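Local coordinates for conserved hypothetical secreted protein (Helicobacter pylori, PDB 4RNZ) that determines cell shape, probably as a zinc-dependent M23B metallopeptidase that cleaves peptidoglycan, at residues A[189-194]-A[314-319]; A[198-203]-A[222-227]; A[232-237]-A[262-267]; A[249-254]-A[268-273]. All coordinates share one frame; numbering follows the deposited sequence.

Contact 1 of 4, residues A[189-194]-A[314-319]; sequences FLLETP and LGYIRT
L191 and Y316 meet first through their backbones: L191 N donates to Y316 O over 2.9 Å, with an angle of 157°. A second polar grip falls on F189 O, which takes R318 NH2 at 2.9 Å. That donor lies tilted from the carbonyl plane, and NE adds only a weak bond. R318 is poorly ordered, and its NH1 forms a salt bridge with E185. Water 1 donates to both L191 O and R318 O, bridging the two segments. Both segments are loops lying against the main sheet of the M23 domain: L191 rests on V304 and L262, while I317 touches Y224. The aromatic contact is an offset edge-to-face pair, in which F189 turns its edge toward the face of Y316, with planes at 70° and centroids 5.9 Å apart. Side-chain packing makes up the other contacts. L191 CG lies anti to the carbonyl carbon (chi1 -62°), and L191 CD1 comes 3.6 Å from Y316 CB, the side chains slanting across each other. L191 CB approaches I317 CG1 at 3.9 Å. The side chains of I317 and T193 cross at about a right angle, with I317 CG2 3.6 Å from T193 OG1.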
loop_
_atom_site.group_PDB
_atom_site.type_symbol
_atom_site.label_atom_id
_atom_site.label_comp_id
_atom_site.label_asym_id
_atom_site.label_seq_id
_atom_site.Cartn_x
_atom_site.Cartn_y
_atom_site.Cartn_z
ATOM N N PHE A 189 -1.071 13.144 5.100
ATOM C CA PHE A 189 -0.569 13.856 3.940
ATOM C C PHE A 189 -1.705 14.762 3.527
ATOM O O PHE A 189 -2.850 14.369 3.605
ATOM C CB PHE A 189 -0.256 12.870 2.819
ATOM C CG PHE A 189 0.854 11.919 3.151
ATOM C CD1 PHE A 189 2.176 12.243 2.855
ATOM C CD2 PHE A 189 0.585 10.706 3.774
ATOM C CE1 PHE A 189 3.218 11.380 3.181
ATOM C CE2 PHE A 189 1.623 9.834 4.106
ATOM C CZ PHE A 189 2.937 10.171 3.803
ATOM N N LEU A 190 -1.409 15.994 3.148
ATOM C CA LEU A 190 -2.460 16.902 2.659
ATOM C C LEU A 190 -2.237 16.928 1.159
ATOM O O LEU A 190 -1.339 17.603 0.676
ATOM C CB LEU A 190 -2.322 18.306 3.270
ATOM C CG LEU A 190 -2.211 18.364 4.810
ATOM C CD1 LEU A 190 -1.584 19.665 5.324
ATOM C CD2 LEU A 190 -3.552 18.123 5.489
ATOM N N LEU A 191 -3.008 16.133 0.446
ATOM C CA LEU A 191 -2.928 16.086 -0.997
ATOM C C LEU A 191 -3.858 17.121 -1.615
ATOM O O LEU A 191 -4.867 17.480 -1.031
ATOM C CB LEU A 191 -3.325 14.701 -1.493
ATOM C CG LEU A 191 -2.456 13.534 -1.052
ATOM C CD1 LEU A 191 -2.951 12.288 -1.765
ATOM C CD2 LEU A 191 -1.000 13.822 -1.368
ATOM N N GLU A 192 -3.514 17.575 -2.806
ATOM C CA GLU A 192 -4.339 18.538 -3.549
ATOM C C GLU A 192 -4.844 17.862 -4.796
ATOM O O GLU A 192 -4.130 17.087 -5.417
ATOM C CB GLU A 192 -3.505 19.737 -3.981
ATOM C CG GLU A 192 -3.224 20.699 -2.859
ATOM C CD GLU A 192 -2.385 21.890 -3.279
ATOM O OE1 GLU A 192 -1.905 21.964 -4.447
ATOM O OE2 GLU A 192 -2.195 22.774 -2.416
ATOM N N THR A 193 -6.072 18.172 -5.170
ATOM C CA THR A 193 -6.644 17.687 -6.395
ATOM C C THR A 193 -5.745 18.114 -7.556
ATOM O O THR A 193 -5.435 19.278 -7.670
ATOM C CB THR A 193 -8.032 18.290 -6.566
ATOM O OG1 THR A 193 -8.852 17.867 -5.478
ATOM C CG2 THR A 193 -8.640 17.854 -7.846
ATOM N N PRO A 194 -5.310 17.152 -8.405
ATOM C CA PRO A 194 -4.231 17.392 -9.368
ATOM C C PRO A 194 -4.653 17.917 -10.729
ATOM O O PRO A 194 -3.797 18.097 -11.582
ATOM C CB PRO A 194 -3.610 15.996 -9.548
ATOM C CG PRO A 194 -4.734 15.058 -9.326
ATOM C CD PRO A 194 -5.644 15.719 -8.308
ATOM N N LEU A 314 -9.194 10.439 -2.320
ATOM C CA LEU A 314 -10.078 11.458 -1.788
ATOM C C LEU A 314 -9.989 11.575 -0.278
ATOM O O LEU A 314 -10.103 12.674 0.262
ATOM C CB LEU A 314 -11.507 11.193 -2.239
ATOM C CG LEU A 314 -11.718 11.200 -3.761
ATOM C CD1 LEU A 314 -13.212 11.279 -4.018
ATOM C CD2 LEU A 314 -10.988 12.317 -4.516
ATOM N N GLY A 315 -9.723 10.465 0.403
ATOM C CA GLY A 315 -9.489 10.504 1.835
ATOM C C GLY A 315 -8.367 11.407 2.286
ATOM O O GLY A 315 -8.345 11.828 3.444
ATOM N N TYR A 316 -7.420 11.711 1.401
ATOM C CA TYR A 316 -6.295 12.574 1.753
ATOM C C TYR A 316 -6.383 13.961 1.155
ATOM O O TYR A 316 -5.465 14.781 1.360
ATOM C CB TYR A 316 -4.998 11.993 1.221
ATOM C CG TYR A 316 -4.421 10.851 1.987
ATOM C CD1 TYR A 316 -3.697 11.071 3.171
ATOM C CD2 TYR A 316 -4.529 9.555 1.505
ATOM C CE1 TYR A 316 -3.130 10.014 3.865
ATOM C CE2 TYR A 316 -3.964 8.495 2.186
ATOM C CZ TYR A 316 -3.261 8.727 3.362
ATOM O OH TYR A 316 -2.706 7.652 4.024
ATOM N N ILE A 317 -7.411 14.220 0.351
ATOM C CA ILE A 317 -7.587 15.579 -0.163
ATOM C C ILE A 317 -8.457 16.345 0.822
ATOM O O ILE A 317 -9.626 16.076 0.962
ATOM C CB ILE A 317 -8.163 15.574 -1.577
ATOM C CG1 ILE A 317 -7.114 14.948 -2.509
ATOM C CG2 ILE A 317 -8.499 16.992 -2.020
ATOM C CD1 ILE A 317 -7.532 14.818 -3.949
ATOM N N ARG A 318 -7.829 17.220 1.570
ATOM C CA ARG A 318 -8.435 17.918 2.684
ATOM C C ARG A 318 -7.484 19.025 3.037
ATOM O O ARG A 318 -6.360 18.997 2.614
ATOM C CB ARG A 318 -8.570 16.995 3.887
ATOM C CG ARG A 318 -7.250 16.636 4.567
ATOM C CD ARG A 318 -7.184 15.172 4.960
ATOM N NE ARG A 318 -5.822 14.658 5.132
ATOM C CZ ARG A 318 -5.564 13.434 5.582
ATOM N NH1 ARG A 318 -6.570 12.644 5.889
ATOM N NH2 ARG A 318 -4.316 13.002 5.747
ATOM N N THR A 319 -7.908 19.954 3.872
ATOM C CA THR A 319 -7.044 21.048 4.289
ATOM C C THR A 319 -6.537 20.889 5.695
ATOM O O THR A 319 -5.500 21.404 6.052
ATOM C CB THR A 319 -7.778 22.382 4.229
ATOM O OG1 THR A 319 -8.441 22.503 2.975
ATOM C CG2 THR A 319 -6.808 23.471 4.374
HETATM O O HOH W 1 -6.474 19.781 -0.465
#

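Contact 2 of 4, residues A[198-203]-A[222-227]. With ZN (zinc ion), chain B.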
loop_
_atom_site.group_PDB
_atom_site.type_symbol
_atom_site.label_atom_id
_atom_site.label_comp_id
_atom_site.label_asym_id
_atom_site.label_seq_id
_atom_site.Cartn_x
_atom_site.Cartn_y
_atom_site.Cartn_z
ATOM N N THR A 198 -14.232 18.098 -14.694
ATOM C CA THR A 198 -15.628 18.444 -14.930
ATOM C C THR A 198 -16.520 17.598 -14.031
ATOM O O THR A 198 -17.489 18.100 -13.443
ATOM C CB THR A 198 -16.000 18.278 -16.414
ATOM O OG1 THR A 198 -15.688 16.965 -16.855
ATOM C CG2 THR A 198 -15.200 19.256 -17.277
ATOM N N ARG A 199 -16.175 16.320 -13.887
ATOM C CA ARG A 199 -16.790 15.478 -12.867
ATOM C C ARG A 199 -15.862 14.283 -12.593
ATOM O O ARG A 199 -15.003 13.957 -13.393
ATOM C CB ARG A 199 -18.182 14.980 -13.323
ATOM C CG ARG A 199 -18.089 13.898 -14.376
ATOM C CD ARG A 199 -19.352 13.675 -15.196
ATOM N NE ARG A 199 -19.100 12.523 -16.058
ATOM C CZ ARG A 199 -19.283 11.254 -15.702
ATOM N NH1 ARG A 199 -19.783 10.944 -14.508
ATOM N NH2 ARG A 199 -18.983 10.282 -16.558
ATOM N N ILE A 200 -16.060 13.636 -11.462
ATOM C CA ILE A 200 -15.389 12.373 -11.180
ATOM C C ILE A 200 -16.193 11.313 -11.928
ATOM O O ILE A 200 -17.336 11.085 -11.599
ATOM C CB ILE A 200 -15.347 12.138 -9.663
ATOM C CG1 ILE A 200 -14.361 13.142 -9.075
ATOM C CG2 ILE A 200 -14.990 10.696 -9.325
ATOM C CD1 ILE A 200 -14.207 13.129 -7.574
ATOM N N SER A 201 -15.631 10.723 -12.981
ATOM C CA SER A 201 -16.373 9.706 -13.761
ATOM C C SER A 201 -16.334 8.321 -13.123
ATOM O O SER A 201 -17.122 7.458 -13.461
ATOM C CB SER A 201 -15.858 9.623 -15.194
ATOM O OG SER A 201 -14.474 9.388 -15.194
ATOM N N SER A 202 -15.417 8.092 -12.198
ATOM C CA SER A 202 -15.378 6.815 -11.519
ATOM C C SER A 202 -14.565 6.947 -10.242
ATOM O O SER A 202 -13.369 7.204 -10.302
ATOM C CB SER A 202 -14.778 5.734 -12.422
ATOM O OG SER A 202 -14.915 4.468 -11.803
ATOM N N PRO A 203 -15.217 6.791 -9.080
ATOM C CA PRO A 203 -14.461 6.928 -7.850
ATOM C C PRO A 203 -13.662 5.667 -7.518
ATOM O O PRO A 203 -13.721 4.663 -8.227
ATOM C CB PRO A 203 -15.560 7.166 -6.802
ATOM C CG PRO A 203 -16.720 6.389 -7.319
ATOM C CD PRO A 203 -16.639 6.481 -8.823
ATOM N N VAL A 222 -8.967 7.368 -8.832
ATOM C CA VAL A 222 -10.110 8.229 -9.126
ATOM C C VAL A 222 -9.935 8.628 -10.575
ATOM O O VAL A 222 -8.848 9.033 -10.975
ATOM C CB VAL A 222 -10.114 9.500 -8.260
ATOM C CG1 VAL A 222 -11.274 10.413 -8.656
ATOM C CG2 VAL A 222 -10.188 9.140 -6.798
ATOM N N ASP A 223 -10.994 8.484 -11.359
ATOM C CA ASP A 223 -11.004 8.954 -12.741
ATOM C C ASP A 223 -11.639 10.331 -12.765
ATOM O O ASP A 223 -12.795 10.510 -12.366
ATOM C CB ASP A 223 -11.766 7.989 -13.653
ATOM C CG ASP A 223 -11.008 6.705 -13.894
ATOM O OD1 ASP A 223 -9.811 6.640 -13.567
ATOM O OD2 ASP A 223 -11.599 5.748 -14.412
ATOM N N TYR A 224 -10.850 11.306 -13.199
ATOM C CA TYR A 224 -11.291 12.696 -13.256
ATOM C C TYR A 224 -11.536 12.997 -14.710
ATOM O O TYR A 224 -10.589 12.983 -15.496
ATOM C CB TYR A 224 -10.204 13.640 -12.774
ATOM C CG TYR A 224 -9.904 13.666 -11.284
ATOM C CD1 TYR A 224 -10.785 14.242 -10.367
ATOM C CD2 TYR A 224 -8.687 13.171 -10.797
ATOM C CE1 TYR A 224 -10.482 14.290 -9.019
ATOM C CE2 TYR A 224 -8.378 13.225 -9.463
ATOM C CZ TYR A 224 -9.271 13.791 -8.574
ATOM O OH TYR A 224 -8.935 13.829 -7.240
ATOM N N ALA A 225 -12.790 13.215 -15.083
ATOM C CA ALA A 225 -13.097 13.634 -16.457
ATOM C C ALA A 225 -12.577 15.057 -16.640
ATOM O O ALA A 225 -12.848 15.933 -15.830
ATOM C CB ALA A 225 -14.595 13.560 -16.731
ATOM N N ALA A 226 -11.771 15.261 -17.665
ATOM C CA ALA A 226 -11.239 16.570 -17.966
ATOM C C ALA A 226 -11.004 16.707 -19.445
ATOM O O ALA A 226 -10.889 15.726 -20.154
ATOM C CB ALA A 226 -9.940 16.783 -17.238
ATOM N N LYS A 227 -10.868 17.943 -19.884
ATOM C CA LYS A 227 -10.556 18.247 -21.273
ATOM C C LYS A 227 -9.186 17.779 -21.660
ATOM O O LYS A 227 -8.213 17.903 -20.897
ATOM C CB LYS A 227 -10.652 19.755 -21.514
ATOM C CG LYS A 227 -10.242 20.169 -22.918
ATOM C CD LYS A 227 -10.803 21.524 -23.296
ATOM C CE LYS A 227 -10.606 21.794 -24.776
ATOM N NZ LYS A 227 -11.585 22.818 -25.228
HETATM ZN ZN ZN B . -9.172 4.790 -13.314
HETATM O O HOH W 2 -13.956 6.742 -15.710
#
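I200 and Y224 lie side by side and point the same way, with I200 CG1 4.0 Å from Y224 CD1. CG1 is anti to the carbonyl carbon (chi1 -71°), while the other branch, CG2, turns to V222 and meets its CG1 at 3.8 Å, the two side chains crossing obliquely. The same V222 CG1 sits over the centre of one face of the Y224 ring, so the three residues form one apolar patch. On the face that carries S202 and D223 the contacts are mostly polar. S201 OG, beside it, approaches D223 CB at 3.4 Å, and S202 CB faces the carboxylate. Water 2 links S201 OG with D223 OD2, to which it donates, and D223 OD1 binds zinc at 2.0 Å. Backbone bonds accompany this arrangement: D223 N donates to S202 O over 2.9 Å, and S201 N donates to D223 O. At the far end, A225 O receives T198 N at 2.8 Å, and A225 N donates to R199 O. Because S201 and S202 both face D223, the antiparallel pairing contains a classic beta bulge just where the metal ligand sits. H219, H301 and E34 complete the zinc site; H219 and D223 match the HxxxD motif, and H299 and H301 the HxH motif, of M23 metallopeptidases.

Contact 3 of 4, residues A[232-237]-A[262-267]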
loop_
_atom_site.group_PDB
_atom_site.type_symbol
_atom_site.label_atom_id
_atom_site.label_comp_id
_atom_site.label_asym_id
_atom_site.label_seq_id
_atom_site.Cartn_x
_atom_site.Cartn_y
_atom_site.Cartn_z
ATOM N N ILE A 232 -1.957 18.951 -15.521
ATOM C CA ILE A 232 -1.909 18.042 -14.384
ATOM C C ILE A 232 -0.773 18.504 -13.495
ATOM O O ILE A 232 0.361 18.716 -13.958
ATOM C CB ILE A 232 -1.659 16.581 -14.822
ATOM C CG1 ILE A 232 -2.773 16.125 -15.788
ATOM C CG2 ILE A 232 -1.608 15.654 -13.602
ATOM C CD1 ILE A 232 -2.451 14.851 -16.539
ATOM N N HIS A 233 -1.109 18.701 -12.225
ATOM C CA HIS A 233 -0.204 19.188 -11.219
ATOM C C HIS A 233 -0.009 18.115 -10.160
ATOM O O HIS A 233 -0.967 17.441 -9.768
ATOM C CB HIS A 233 -0.785 20.425 -10.541
ATOM C CG HIS A 233 -0.969 21.595 -11.457
ATOM N ND1 HIS A 233 -0.195 22.730 -11.369
ATOM C CD2 HIS A 233 -1.843 21.809 -12.469
ATOM C CE1 HIS A 233 -0.569 23.587 -12.307
ATOM N NE2 HIS A 233 -1.575 23.058 -12.978
ATOM N N SER A 234 1.208 17.978 -9.661
ATOM C CA SER A 234 1.494 16.997 -8.603
ATOM C C SER A 234 0.691 17.291 -7.345
ATOM O O SER A 234 0.698 18.409 -6.839
ATOM C CB SER A 234 2.987 17.004 -8.233
ATOM O OG SER A 234 3.251 16.048 -7.215
ATOM N N ALA A 235 0.031 16.272 -6.813
ATOM C CA ALA A 235 -0.765 16.430 -5.603
ATOM C C ALA A 235 0.094 16.573 -4.368
ATOM O O ALA A 235 -0.439 16.890 -3.296
ATOM C CB ALA A 235 -1.680 15.245 -5.426
ATOM N N SER A 236 1.404 16.306 -4.510
ATOM C CA SER A 236 2.330 16.323 -3.393
ATOM C C SER A 236 3.764 16.603 -3.845
ATOM O O SER A 236 4.083 16.587 -5.037
ATOM C CB SER A 236 2.346 14.963 -2.693
ATOM O OG SER A 236 2.961 13.988 -3.530
ATOM N N ASP A 237 4.618 16.830 -2.862
ATOM C CA ASP A 237 6.046 16.756 -3.068
ATOM C C ASP A 237 6.368 15.316 -3.345
ATOM O O ASP A 237 5.596 14.413 -2.978
ATOM C CB ASP A 237 6.837 17.146 -1.822
ATOM C CG ASP A 237 6.771 18.626 -1.502
ATOM O OD1 ASP A 237 6.152 19.418 -2.260
ATOM O OD2 ASP A 237 7.361 18.977 -0.473
ATOM N N LEU A 262 2.169 7.732 -5.861
ATOM C CA LEU A 262 1.082 8.493 -6.485
ATOM C C LEU A 262 1.185 8.326 -7.997
ATOM O O LEU A 262 2.236 8.555 -8.577
ATOM C CB LEU A 262 1.147 9.976 -6.078
ATOM C CG LEU A 262 0.943 10.274 -4.580
ATOM C CD1 LEU A 262 2.266 10.286 -3.828
ATOM C CD2 LEU A 262 0.257 11.606 -4.347
ATOM N N VAL A 263 0.077 7.928 -8.617
ATOM C CA VAL A 263 0.051 7.549 -10.036
ATOM C C VAL A 263 -0.847 8.499 -10.818
ATOM O O VAL A 263 -1.969 8.725 -10.420
ATOM C CB VAL A 263 -0.493 6.118 -10.162
ATOM C CG1 VAL A 263 -0.814 5.747 -11.610
ATOM C CG2 VAL A 263 0.498 5.140 -9.545
ATOM N N TYR A 264 -0.352 9.017 -11.934
ATOM C CA TYR A 264 -1.077 9.961 -12.775
ATOM C C TYR A 264 -1.060 9.442 -14.193
ATOM O O TYR A 264 -0.037 9.559 -14.860
ATOM C CB TYR A 264 -0.348 11.299 -12.761
ATOM C CG TYR A 264 -0.183 11.891 -11.395
ATOM C CD1 TYR A 264 0.850 11.490 -10.569
ATOM C CD2 TYR A 264 -1.055 12.861 -10.938
ATOM C CE1 TYR A 264 1.004 12.037 -9.295
ATOM C CE2 TYR A 264 -0.909 13.415 -9.681
ATOM C CZ TYR A 264 0.130 13.012 -8.868
ATOM O OH TYR A 264 0.252 13.552 -7.616
ATOM N N ALA A 265 -2.177 8.886 -14.659
ATOM C CA ALA A 265 -2.193 8.130 -15.908
ATOM C C ALA A 265 -3.134 8.702 -16.965
ATOM O O ALA A 265 -4.056 9.465 -16.667
ATOM C CB ALA A 265 -2.555 6.668 -15.636
ATOM N N HIS A 266 -2.882 8.242 -18.189
ATOM C CA HIS A 266 -3.557 8.619 -19.411
ATOM C C HIS A 266 -3.126 9.992 -19.924
ATOM O O HIS A 266 -3.914 10.688 -20.534
ATOM C CB HIS A 266 -5.084 8.546 -19.266
ATOM C CG HIS A 266 -5.579 7.197 -18.846
ATOM N ND1 HIS A 266 -5.454 6.081 -19.641
ATOM C CD2 HIS A 266 -6.182 6.781 -17.708
ATOM C CE1 HIS A 266 -5.961 5.037 -19.013
ATOM N NE2 HIS A 266 -6.402 5.436 -17.836
ATOM N N MET A 267 -1.881 10.367 -19.701
ATOM C CA MET A 267 -1.432 11.691 -20.070
ATOM C C MET A 267 -1.250 11.786 -21.590
ATOM O O MET A 267 -0.944 10.790 -22.241
ATOM C CB MET A 267 -0.116 12.018 -19.384
ATOM C CG MET A 267 -0.185 12.078 -17.880
ATOM S SD MET A 267 1.254 12.950 -17.278
ATOM C CE MET A 267 1.008 12.602 -15.549
HETATM O O HOH W 3 2.716 13.472 -6.346
#
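Where the small sheet containing strand 231-233 packs against the large sheet of the M23 domain, Y264 reaches across to I232 and A235. The ring and I232 slide past each other in opposite directions, bringing I232 CG2 to 3.9 Å from Y264 CD2. Y264 CG lies anti to the carbonyl carbon (chi1 -58°), and the hydroxyl reaches the loop that follows the strand. It accepts the A235 amide, A235 N to Y264 OH being 2.8 Å with a nearly straight angle of 165°, and A235 CB lies 3.4 Å from the same oxygen. Water 3 also meets Y264 OH, at 2.8 Å, and donates to S234 OG and S236 OG. This water therefore joins the tyrosine to two serines and gives their buried hydroxyl groups a shared polar partner. S236 OG in turn donates to D237 O, while lying 3.7 Å from L262 CD2. At the other end, the side chains of I232 and M267 meet at a slant, with I232 CD1 3.8 Å from M267 CG. Around this interface, I286 of strand 285-289 touches both I232 and Y264, F302 of strand 299-306 meets the tyrosine ring, and strand 252-257 contributes I255 beside Y264 and V253 beside M267.

Contact 4 of 4, residues A[249-254]-A[268-273]; sequences YGKVVE and SAFANG
F270 and K251 bury most of the surface here, where strand 252-257 of the large antiparallel sheet meets strand 269-270 of the three-stranded sheet in the M23 domain. Their side chains run at an oblique angle to each other. The F270 side chain sets out to one side, but its ring comes nearer: CG is anti to the carbonyl carbon (chi1 -53°), and the CZ end of the ring meets the lysine. F270 CZ lies 3.5 Å from K251 CB. F270 CE2 is 3.9 Å from K251 CD. Thus the methylene chain of the lysine follows one end of the ring. F270 CE1 lies 3.7 Å from V252 O, and V252 N sits at the ring edge, in its plane. F270 CD1 meets V253 CG2 at 3.6 Å, the two side chains sliding past each other in opposite directions. Beyond the ring, the extended lysine carries its amine to the third residue, S268. K251 NZ donates to S268 O over 3.1 Å from above the carbonyl plane, while the serine's own hydroxyl is bonded to V289 O. M243 also packs on F270, and V245 on K251. The pairing thus splits the lysine by chemistry: its carbons pack on the aromatic ring, whereas its ammonium end meets a backbone carbonyl, which the positive charge would be expected to polarise.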
loop_
_atom_site.group_PDB
_atom_site.type_symbol
_atom_site.label_atom_id
_atom_site.label_comp_id
_atom_site.label_asym_id
_atom_site.label_seq_id
_atom_site.Cartn_x
_atom_site.Cartn_y
_atom_site.Cartn_z
ATOM N N TYR A 249 -2.583 2.129 -18.896
ATOM C CA TYR A 249 -2.487 3.483 -18.354
ATOM C C TYR A 249 -2.098 4.513 -19.407
ATOM O O TYR A 249 -2.238 5.719 -19.170
ATOM C CB TYR A 249 -1.432 3.530 -17.272
ATOM C CG TYR A 249 -1.830 3.106 -15.887
ATOM C CD1 TYR A 249 -3.143 3.193 -15.439
ATOM C CD2 TYR A 249 -0.854 2.698 -14.988
ATOM C CE1 TYR A 249 -3.481 2.836 -14.148
ATOM C CE2 TYR A 249 -1.176 2.339 -13.702
ATOM C CZ TYR A 249 -2.500 2.415 -13.282
ATOM O OH TYR A 249 -2.849 2.071 -12.004
ATOM N N GLY A 250 -1.581 4.066 -20.548
ATOM C CA GLY A 250 -0.967 4.979 -21.494
ATOM C C GLY A 250 0.253 5.638 -20.883
ATOM O O GLY A 250 1.044 4.972 -20.199
ATOM N N LYS A 251 0.412 6.947 -21.102
ATOM C CA LYS A 251 1.501 7.689 -20.461
ATOM C C LYS A 251 1.183 7.939 -18.994
ATOM O O LYS A 251 0.088 8.392 -18.656
ATOM C CB LYS A 251 1.779 9.031 -21.156
ATOM C CG LYS A 251 2.466 8.880 -22.501
ATOM C CD LYS A 251 2.755 10.207 -23.173
ATOM C CE LYS A 251 2.865 10.036 -24.674
ATOM N NZ LYS A 251 3.180 11.352 -25.280
ATOM N N VAL A 252 2.159 7.679 -18.143
ATOM C CA VAL A 252 1.957 7.741 -16.718
ATOM C C VAL A 252 3.222 8.224 -15.993
ATOM O O VAL A 252 4.363 7.965 -16.402
ATOM C CB VAL A 252 1.450 6.372 -16.198
ATOM C CG1 VAL A 252 2.373 5.249 -16.641
ATOM C CG2 VAL A 252 1.321 6.373 -14.685
ATOM N N VAL A 253 3.006 8.979 -14.932
ATOM C CA VAL A 253 4.069 9.402 -14.033
ATOM C C VAL A 253 3.724 8.843 -12.672
ATOM O O VAL A 253 2.557 8.879 -12.255
ATOM C CB VAL A 253 4.110 10.947 -13.902
ATOM C CG1 VAL A 253 5.058 11.385 -12.782
ATOM C CG2 VAL A 253 4.494 11.580 -15.228
ATOM N N GLU A 254 4.746 8.353 -11.983
ATOM C CA GLU A 254 4.625 7.829 -10.638
ATOM C C GLU A 254 5.597 8.606 -9.791
ATOM O O GLU A 254 6.741 8.809 -10.182
ATOM C CB GLU A 254 4.938 6.320 -10.603
ATOM C CG GLU A 254 4.067 5.530 -11.581
ATOM C CD GLU A 254 4.153 4.016 -11.376
ATOM O OE1 GLU A 254 4.943 3.586 -10.517
ATOM O OE2 GLU A 254 3.421 3.275 -12.078
ATOM N N SER A 268 -1.448 12.984 -22.147
ATOM C CA SER A 268 -1.125 13.239 -23.555
ATOM C C SER A 268 0.332 13.646 -23.660
ATOM O O SER A 268 0.944 13.462 -24.704
ATOM C CB SER A 268 -2.048 14.290 -24.185
ATOM O OG SER A 268 -2.071 15.485 -23.426
ATOM N N ALA A 269 0.916 14.132 -22.569
ATOM C CA ALA A 269 2.305 14.603 -22.590
ATOM C C ALA A 269 2.837 14.803 -21.183
ATOM O O ALA A 269 2.069 15.111 -20.260
ATOM C CB ALA A 269 2.394 15.924 -23.362
ATOM N N PHE A 270 4.148 14.657 -21.029
ATOM C CA PHE A 270 4.838 14.945 -19.777
ATOM C C PHE A 270 5.369 16.368 -19.839
ATOM O O PHE A 270 5.621 16.877 -20.925
ATOM C CB PHE A 270 6.018 13.990 -19.582
ATOM C CG PHE A 270 5.648 12.536 -19.706
ATOM C CD1 PHE A 270 4.765 11.954 -18.801
ATOM C CD2 PHE A 270 6.196 11.743 -20.718
ATOM C CE1 PHE A 270 4.413 10.616 -18.911
ATOM C CE2 PHE A 270 5.855 10.404 -20.835
ATOM C CZ PHE A 270 4.967 9.838 -19.925
ATOM N N ALA A 271 5.562 16.997 -18.687
ATOM C CA ALA A 271 6.157 18.333 -18.644
ATOM C C ALA A 271 7.605 18.265 -19.133
ATOM O O ALA A 271 8.340 17.375 -18.737
ATOM C CB ALA A 271 6.139 18.882 -17.224
ATOM N N ASN A 272 8.009 19.234 -19.944
ATOM C CA ASN A 272 9.403 19.375 -20.348
ATOM C C ASN A 272 10.420 19.250 -19.211
ATOM O O ASN A 272 10.332 19.938 -18.195
ATOM C CB ASN A 272 9.620 20.720 -21.048
ATOM C CG ASN A 272 10.948 20.767 -21.798
ATOM O OD1 ASN A 272 12.006 21.015 -21.212
ATOM N ND2 ASN A 272 10.896 20.507 -23.094
ATOM N N GLY A 273 11.392 18.363 -19.376
ATOM C CA GLY A 273 12.464 18.254 -18.405
ATOM C C GLY A 273 12.152 17.385 -17.206
ATOM O O GLY A 273 13.038 17.118 -16.389
#

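In the fold
All four contacts cluster around the sheets of the M23 fold. Along the chain, contact 1 closes the longest loop and encloses the others; contact 2 closes before contacts 3 and 4, whose segments alternate. Contacts 3 and 4 are the nearest pair, their centres 9 Å apart, and are joined through the neighbouring strands 252-257 and 260-267. Contact 1 lies about 12 Å from contact 3 and 16 Å from contact 2, centre to centre, and touches both; contact 4 is 21 Å away. Contacts 2, 3 and 4 all reach the eight-stranded antiparallel sheet. Contact 2 supplies a zinc ligand from it, while contacts 3 and 4 connect it with the three-stranded sheet of strands 231-233, 285-289 and 269-270.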